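Dermonecrotic toxin (Pasteurella multocida, PDB 2EBF) is a dermonecrotic, mitogenic toxin that induces bone resorption and is associated with atrophic rhinitis in pigs, its C-terminal region carrying a thiol protease-like catalytic triad. Local coordinates at residues R189-A194 and S260-H265; G240-S245 and C254-N259; S266-F271 and G304-F309. All blocks are in the same frame, centred on the assembly; numbering follows the deposited sequence.

Overall arrangement
All three contacts lie within the range of the toxin's C2 domain, grouped around a small antiparallel sheet. Contacts 1 and 2 have centres about 14 Å apart and share it: strands 254-257 and 260-263 are neighbours, joined for instance by Y262 N to R255 O at 2.8 Å. Contact 3 lies about 11 Å from contact 1, centre to centre, and about 18 Å from contact 2. R189 N reaches Q307 O at 2.9 Å, tying the sugar-binding loop to helix 305-309. The glucose units touch contact 1; the side chain of E306 in contact 3 is about 12 Å from one. The phosphonate binds elsewhere, at G624-S628.

Contact 1: residues R189-A194 and S260-H265; sequences RGYAGA and SLYIGH. With GLC (alpha-D-glucopyranose), chain B; GLC (alpha-D-glucopyranose), chain C.
Y191, in an irregular loop, and Y262, on strand 260-263, mark the nearest approach of the two segments, yet their CA atoms are 10.3 Å apart, so only long side chains can span the gap. Y191 has CG anti to its backbone N (chi1 -179°), which lays the ring back along its own loop. There G193 N sits 3.5 Å above the centre of one face of the Y191 ring, and Y191 OH donates to A194 O at 2.8 Å, closing the loop on itself. That bond arrives at a C=O...donor angle of 137°, tilted 21° from the carbonyl plane. The Y262 side chain crosses that of Y191 obliquely, and only its hydroxyl comes close, 4.1 Å from Y191 OH, while A194 O lies beyond the edge of the Y262 ring, near its plane. The contact is therefore small, made by two hydroxyls and the A194 carbonyl oxygen.

The other side of the loop holds sugar. Two alpha-D-glucopyranose units, joined through both anomeric carbons as in trehalose, rest against it. R189 O accepts from O6 of the chain B glucose at 2.7 Å, and the R189 side chain, bent at chi2, follows the same ring, with CD 3.8 Å from its O5. A192 CB meets O3 of the chain C glucose at 3.5 Å; L104, F188 and R312 help complete the pocket.

Behind the tyrosine pair, V206 of strand 205-207 touches both Y191 and Y262, and strand 260-263 runs antiparallel between strands 205-207 and 254-257, the middle strand of three.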
# COMPACT_ATOMS: atom_id res chain seq x y z
N ARG A 189 8.35 20.02 10.99
CA ARG A 189 9.05 21.23 11.40
C ARG A 189 9.63 21.98 10.20
O ARG A 189 10.49 22.83 10.35
CB ARG A 189 10.17 20.89 12.40
CG ARG A 189 9.71 20.23 13.70
CD ARG A 189 9.20 21.24 14.70
NE ARG A 189 8.74 20.62 15.95
CZ ARG A 189 7.48 20.23 16.19
NH1 ARG A 189 6.54 20.38 15.27
NH2 ARG A 189 7.18 19.68 17.35
N GLY A 190 9.15 21.63 9.01
CA GLY A 190 9.70 22.18 7.77
C GLY A 190 9.03 23.46 7.33
O GLY A 190 8.54 24.24 8.15
N TYR A 191 8.98 23.65 6.01
CA TYR A 191 8.59 24.92 5.41
C TYR A 191 7.16 24.90 4.89
O TYR A 191 6.80 24.05 4.09
CB TYR A 191 9.58 25.27 4.29
CG TYR A 191 9.32 26.58 3.57
CD1 TYR A 191 9.63 27.80 4.18
CD2 TYR A 191 8.82 26.60 2.28
CE1 TYR A 191 9.41 29.00 3.51
CE2 TYR A 191 8.60 27.79 1.60
CZ TYR A 191 8.90 28.99 2.23
OH TYR A 191 8.68 30.18 1.56
N ALA A 192 6.35 25.86 5.34
CA ALA A 192 4.95 25.93 4.93
C ALA A 192 4.66 27.15 4.06
O ALA A 192 3.51 27.42 3.72
CB ALA A 192 4.05 25.93 6.14
N GLY A 193 5.71 27.88 3.68
CA GLY A 193 5.55 29.14 2.96
C GLY A 193 5.34 28.95 1.47
O GLY A 193 5.15 27.83 0.99
N ALA A 194 5.39 30.06 0.73
CA ALA A 194 5.16 30.04 -0.71
C ALA A 194 6.46 29.85 -1.48
O ALA A 194 7.55 30.14 -0.98
CB ALA A 194 4.45 31.31 -1.15
N SER A 260 16.55 32.67 1.32
CA SER A 260 16.00 31.32 1.39
C SER A 260 16.65 30.39 0.36
O SER A 260 16.86 30.79 -0.79
CB SER A 260 14.48 31.34 1.19
OG SER A 260 13.83 32.02 2.25
N LEU A 261 16.95 29.17 0.79
CA LEU A 261 17.53 28.15 -0.09
C LEU A 261 16.48 27.10 -0.46
O LEU A 261 15.82 26.53 0.41
CB LEU A 261 18.73 27.48 0.60
CG LEU A 261 19.33 26.19 0.04
CD1 LEU A 261 20.11 26.45 -1.24
CD2 LEU A 261 20.22 25.55 1.09
N TYR A 262 16.35 26.86 -1.76
CA TYR A 262 15.37 25.94 -2.31
C TYR A 262 16.10 24.78 -2.97
O TYR A 262 17.01 24.99 -3.79
CB TYR A 262 14.49 26.65 -3.34
CG TYR A 262 13.74 27.83 -2.76
CD1 TYR A 262 14.34 29.09 -2.63
CD2 TYR A 262 12.43 27.69 -2.32
CE1 TYR A 262 13.65 30.16 -2.09
CE2 TYR A 262 11.73 28.76 -1.78
CZ TYR A 262 12.34 29.99 -1.66
OH TYR A 262 11.64 31.04 -1.12
N ILE A 263 15.70 23.56 -2.61
CA ILE A 263 16.39 22.35 -3.06
C ILE A 263 15.46 21.44 -3.85
O ILE A 263 14.32 21.17 -3.43
CB ILE A 263 17.02 21.60 -1.85
CG1 ILE A 263 18.11 22.47 -1.19
CG2 ILE A 263 17.60 20.25 -2.27
CD1 ILE A 263 18.45 22.08 0.24
N GLY A 264 15.95 20.96 -4.99
CA GLY A 264 15.19 20.06 -5.87
C GLY A 264 15.71 18.63 -5.94
O GLY A 264 15.07 17.77 -6.54
N HIS A 265 16.88 18.38 -5.35
CA HIS A 265 17.43 17.02 -5.28
C HIS A 265 16.94 16.36 -4.01
O HIS A 265 16.99 16.95 -2.94
CB HIS A 265 18.95 17.03 -5.25
CG HIS A 265 19.58 17.80 -6.36
ND1 HIS A 265 20.03 17.20 -7.52
CD2 HIS A 265 19.86 19.12 -6.49
CE1 HIS A 265 20.55 18.13 -8.32
NE2 HIS A 265 20.46 19.30 -7.71
C1 GLC B . 6.28 23.71 12.55
C2 GLC B . 5.80 23.68 14.00
C3 GLC B . 6.25 24.94 14.75
C4 GLC B . 7.77 25.11 14.64
C5 GLC B . 8.26 25.02 13.19
C6 GLC B . 9.78 24.89 13.17
O2 GLC B . 4.36 23.56 14.04
O3 GLC B . 5.87 24.83 16.12
O4 GLC B . 8.16 26.39 15.16
O5 GLC B . 7.70 23.90 12.50
O6 GLC B . 10.25 25.04 11.83
C1 GLC C . 5.63 24.55 10.41
C2 GLC C . 5.44 25.91 9.72
C3 GLC C . 4.03 26.44 9.97
C4 GLC C . 2.97 25.41 9.57
C5 GLC C . 3.24 24.03 10.20
C6 GLC C . 2.32 22.94 9.64
O1 GLC C . 5.60 24.74 11.83
O2 GLC C . 6.42 26.86 10.15
O3 GLC C . 3.83 27.64 9.22
O4 GLC C . 1.67 25.89 9.92
O5 GLC C . 4.60 23.62 10.01
O6 GLC C . 2.60 22.66 8.26

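Contact 2: residues G240-S245 and C254-N259; sequences GLLRES and CRIIEN
L242 plugs helix 234-248 onto C254 and I256 of strand 254-257, a helix-on-sheet contact in which the helix leads, after a short connection, into the first strand of a beta hairpin. Helix segment 240-245 and the strand run with axes 8.9 Å apart at closest approach and at 134° between their directions, nearer antiparallel than parallel.

The close part rests on the two methyls of one leucine. With CG anti to the carbonyl carbon (chi1 -59°), L242 spreads its methyls over two strand residues two places apart, both of which direct CB at the helix. L242 CD2 meets C254 CB at 3.7 Å, whereas L242 CD1 lies 3.9 Å from I256 CG1 and equally near I256 CD1, the leucine and isoleucine side chains crossing at about a right angle. Beneath them, L261 of the next strand touches both L242 and I256, and F292 of helix 288-300 covers L242 and C254, so the L242-C254 end is buried apolar core.

The contact thins toward I256, which is partly exposed. R255, between the two inward-facing residues, sends its side chain away from the helix to a salt bridge with D200. R243 and E244 of the helix are exposed and take no part in the contact. Beyond I257 the hairpin reverses at E258 and N259, both with positive phi, as in a type I' turn, and both well away from the helix.

Inside the helix, L241 O takes two bonds from one residue: S245 N at 3.1 Å and S245 OG at 2.6 Å, arriving from opposite faces of the carbonyl plane.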
# COMPACT_ATOMS: atom_id res chain seq x y z
N GLY A 240 28.57 30.73 -3.56
CA GLY A 240 29.71 30.26 -4.34
C GLY A 240 29.61 28.78 -4.67
O GLY A 240 29.79 28.39 -5.82
N LEU A 241 29.30 27.98 -3.65
CA LEU A 241 29.16 26.53 -3.80
C LEU A 241 28.13 26.16 -4.87
O LEU A 241 28.37 25.27 -5.69
CB LEU A 241 28.79 25.87 -2.47
CG LEU A 241 29.77 26.04 -1.31
CD1 LEU A 241 29.05 25.89 0.01
CD2 LEU A 241 30.92 25.06 -1.40
N LEU A 242 27.00 26.86 -4.87
CA LEU A 242 25.94 26.63 -5.85
C LEU A 242 26.31 27.08 -7.27
O LEU A 242 26.23 26.30 -8.21
CB LEU A 242 24.64 27.29 -5.40
CG LEU A 242 24.03 26.87 -4.06
CD1 LEU A 242 22.63 27.45 -3.94
CD2 LEU A 242 24.00 25.35 -3.89
N ARG A 243 26.73 28.34 -7.41
CA ARG A 243 27.12 28.90 -8.71
C ARG A 243 28.19 28.04 -9.39
O ARG A 243 28.12 27.78 -10.60
CB ARG A 243 27.61 30.34 -8.54
CG ARG A 243 27.99 31.05 -9.83
CD ARG A 243 27.84 32.57 -9.74
NE ARG A 243 28.55 33.16 -8.59
CZ ARG A 243 27.95 33.66 -7.51
NH1 ARG A 243 26.63 33.66 -7.40
NH2 ARG A 243 28.69 34.16 -6.52
N GLU A 244 29.17 27.59 -8.61
CA GLU A 244 30.24 26.75 -9.13
C GLU A 244 29.74 25.36 -9.47
O GLU A 244 30.23 24.73 -10.42
CB GLU A 244 31.42 26.70 -8.15
CG GLU A 244 32.14 28.05 -8.01
CD GLU A 244 33.65 27.93 -7.99
OE1 GLU A 244 34.19 26.92 -8.49
OE2 GLU A 244 34.30 28.88 -7.49
N SER A 245 28.76 24.87 -8.71
CA SER A 245 28.11 23.61 -9.02
C SER A 245 27.38 23.69 -10.36
O SER A 245 27.71 22.95 -11.29
CB SER A 245 27.14 23.24 -7.89
OG SER A 245 27.85 22.98 -6.70
N CYS A 254 19.43 23.64 -6.96
CA CYS A 254 19.51 24.40 -5.72
C CYS A 254 19.62 25.87 -6.08
O CYS A 254 20.46 26.25 -6.89
CB CYS A 254 20.73 23.98 -4.89
SG CYS A 254 20.74 22.27 -4.39
N ARG A 255 18.76 26.69 -5.48
CA ARG A 255 18.79 28.12 -5.71
C ARG A 255 18.49 28.90 -4.44
O ARG A 255 17.64 28.50 -3.64
CB ARG A 255 17.80 28.52 -6.82
CG ARG A 255 18.22 29.79 -7.57
CD ARG A 255 17.09 30.37 -8.40
NE ARG A 255 16.59 29.44 -9.41
CZ ARG A 255 15.63 29.72 -10.29
NH1 ARG A 255 15.07 30.92 -10.31
NH2 ARG A 255 15.24 28.80 -11.16
N ILE A 256 19.21 30.01 -4.26
CA ILE A 256 18.92 30.95 -3.17
C ILE A 256 18.20 32.16 -3.73
O ILE A 256 18.64 32.77 -4.71
CB ILE A 256 20.20 31.39 -2.41
CG1 ILE A 256 20.90 30.17 -1.79
CG2 ILE A 256 19.86 32.42 -1.33
CD1 ILE A 256 22.34 30.42 -1.40
N ILE A 257 17.06 32.49 -3.12
CA ILE A 257 16.34 33.72 -3.43
C ILE A 257 16.00 34.41 -2.12
O ILE A 257 15.33 33.83 -1.26
CB ILE A 257 15.04 33.45 -4.25
CG1 ILE A 257 15.39 32.95 -5.65
CG2 ILE A 257 14.18 34.71 -4.32
CD1 ILE A 257 14.19 32.66 -6.54
N GLU A 258 16.50 35.64 -1.97
CA GLU A 258 16.20 36.49 -0.81
C GLU A 258 16.32 35.74 0.52
O GLU A 258 15.34 35.61 1.25
CB GLU A 258 14.81 37.12 -0.94
CG GLU A 258 14.71 38.25 -1.96
CD GLU A 258 13.38 38.98 -1.90
OE1 GLU A 258 13.38 40.20 -1.61
OE2 GLU A 258 12.33 38.33 -2.12
N ASN A 259 17.52 35.24 0.82
CA ASN A 259 17.82 34.61 2.12
C ASN A 259 17.21 33.21 2.34
O ASN A 259 17.35 32.64 3.43
CB ASN A 259 17.46 35.57 3.27
CG ASN A 259 18.11 35.17 4.59
OD1 ASN A 259 17.42 34.88 5.57
ND2 ASN A 259 19.44 35.16 4.62

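Contact 3: residues S266-F271 and G304-F309; sequences SYEEMF and GFEQAF
Y267 and F305 both hold CG anti to the backbone N (chi1 175° and -173°), and from the first turns of two short helices this swings their rings into an offset stack. The two helices meet through side chains near their N-termini, their axes staying well apart, and S266 and G304 occupy the N-cap positions of helices 267-273 and 305-309.

The rings are nearly parallel, their planes 20° apart and their centroids 4.6 Å apart, Y267 against F305. Y267 CD2 comes over the rim of the F305 ring, 3.6 Å from F305 CD1. The stack is reinforced by CH-pi contacts in both directions: F305 CB sits over the centre of the Y267 ring, 4.0 Å from its centroid, and Y267 CB lies off-centre over the F305 ring. On its opposite face F305 receives F309 CD1 from the next turn of its own helix, 3.7 Å above the ring plane, so it is sandwiched between two aromatic residues. Y205 of strand 205-207 adds an edge-to-face partner to F305, joining the pair to the sheet, and helix 288-300 lies against F305 and F309.

Beside the apolar stack runs a polar bridge. E306, bent at chi2, brings its carboxylate obliquely against the Y267 ring, OE2 3.9 Å from Y267 CD1, the two planes almost perpendicular. The E268 carboxylate ends near that of E306, the two OE2 atoms 4.2 Å apart, and E268 OE2 also accepts from N465 N. The S266 hydroxyl caps its helix, accepting from E269 N. Between the two glutamates sits one water, donating to E268 OE2 at 2.6 Å and to E306 OE2 at 2.7 Å.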
# COMPACT_ATOMS: atom_id res chain seq x y z
N SER A 266 16.49 15.12 -4.13
CA SER A 266 15.98 14.40 -2.97
C SER A 266 17.12 14.04 -2.02
O SER A 266 18.27 13.88 -2.44
CB SER A 266 15.21 13.15 -3.40
OG SER A 266 16.09 12.17 -3.93
N TYR A 267 16.79 13.94 -0.74
CA TYR A 267 17.73 13.51 0.29
C TYR A 267 18.55 12.31 -0.16
O TYR A 267 19.78 12.31 -0.06
CB TYR A 267 16.96 13.17 1.57
CG TYR A 267 17.80 12.59 2.68
CD1 TYR A 267 17.42 11.41 3.32
CD2 TYR A 267 18.97 13.22 3.08
CE1 TYR A 267 18.20 10.88 4.35
CE2 TYR A 267 19.75 12.70 4.10
CZ TYR A 267 19.37 11.54 4.73
OH TYR A 267 20.15 11.03 5.74
N GLU A 268 17.87 11.29 -0.67
CA GLU A 268 18.50 10.03 -1.05
C GLU A 268 19.39 10.16 -2.28
O GLU A 268 20.44 9.51 -2.37
CB GLU A 268 17.45 8.94 -1.27
CG GLU A 268 16.71 8.52 -0.01
CD GLU A 268 15.38 9.24 0.18
OE1 GLU A 268 15.11 10.23 -0.55
OE2 GLU A 268 14.61 8.82 1.06
N GLU A 269 18.96 10.99 -3.22
CA GLU A 269 19.77 11.28 -4.39
C GLU A 269 21.11 11.89 -3.98
O GLU A 269 22.18 11.46 -4.44
CB GLU A 269 19.04 12.23 -5.33
CG GLU A 269 19.92 12.73 -6.47
CD GLU A 269 19.25 13.75 -7.35
OE1 GLU A 269 19.95 14.36 -8.18
OE2 GLU A 269 18.03 13.95 -7.22
N MET A 270 21.06 12.88 -3.09
CA MET A 270 22.26 13.53 -2.60
C MET A 270 23.15 12.57 -1.81
O MET A 270 24.36 12.55 -2.01
CB MET A 270 21.91 14.74 -1.76
CG MET A 270 21.24 15.83 -2.54
SD MET A 270 21.19 17.34 -1.58
CE MET A 270 20.50 18.47 -2.78
N PHE A 271 22.53 11.77 -0.94
CA PHE A 271 23.27 10.84 -0.09
C PHE A 271 24.11 9.84 -0.88
O PHE A 271 25.23 9.51 -0.49
CB PHE A 271 22.33 10.09 0.85
CG PHE A 271 23.02 9.13 1.77
CD1 PHE A 271 23.43 9.54 3.04
CD2 PHE A 271 23.28 7.82 1.38
CE1 PHE A 271 24.07 8.66 3.90
CE2 PHE A 271 23.92 6.93 2.23
CZ PHE A 271 24.32 7.35 3.50
N GLY A 304 14.74 14.57 11.75
CA GLY A 304 14.74 13.88 10.46
C GLY A 304 14.95 14.91 9.36
O GLY A 304 14.59 16.08 9.53
N PHE A 305 15.54 14.49 8.24
CA PHE A 305 15.87 15.43 7.16
C PHE A 305 14.62 16.11 6.63
O PHE A 305 14.55 17.34 6.52
CB PHE A 305 16.63 14.72 6.03
CG PHE A 305 17.15 15.66 4.97
CD1 PHE A 305 18.45 16.16 5.04
CD2 PHE A 305 16.34 16.03 3.89
CE1 PHE A 305 18.94 17.03 4.06
CE2 PHE A 305 16.82 16.89 2.91
CZ PHE A 305 18.12 17.39 3.00
N GLU A 306 13.62 15.29 6.32
CA GLU A 306 12.35 15.79 5.81
C GLU A 306 11.60 16.57 6.89
O GLU A 306 11.00 17.61 6.60
CB GLU A 306 11.50 14.65 5.27
CG GLU A 306 12.13 13.94 4.06
CD GLU A 306 13.04 12.79 4.44
OE1 GLU A 306 13.25 12.54 5.65
OE2 GLU A 306 13.54 12.11 3.52
N GLN A 307 11.63 16.07 8.13
CA GLN A 307 11.03 16.76 9.27
C GLN A 307 11.53 18.21 9.38
O GLN A 307 10.76 19.12 9.69
CB GLN A 307 11.35 16.02 10.58
CG GLN A 307 10.74 16.70 11.81
CD GLN A 307 11.10 16.02 13.12
OE1 GLN A 307 10.35 16.10 14.10
NE2 GLN A 307 12.24 15.36 13.15
N ALA A 308 12.81 18.40 9.10
CA ALA A 308 13.47 19.69 9.23
C ALA A 308 13.27 20.61 8.02
O ALA A 308 13.07 21.82 8.19
CB ALA A 308 14.97 19.49 9.50
N PHE A 309 13.32 20.03 6.82
CA PHE A 309 13.49 20.83 5.60
C PHE A 309 12.40 20.72 4.52
O PHE A 309 12.30 21.60 3.66
CB PHE A 309 14.83 20.51 4.93
CG PHE A 309 16.02 20.66 5.84
CD1 PHE A 309 16.97 19.64 5.90
CD2 PHE A 309 16.21 21.80 6.60
CE1 PHE A 309 18.09 19.75 6.72
CE2 PHE A 309 17.32 21.93 7.43
CZ PHE A 309 18.27 20.91 7.49
O HOH W 1 13.67 9.46 3.36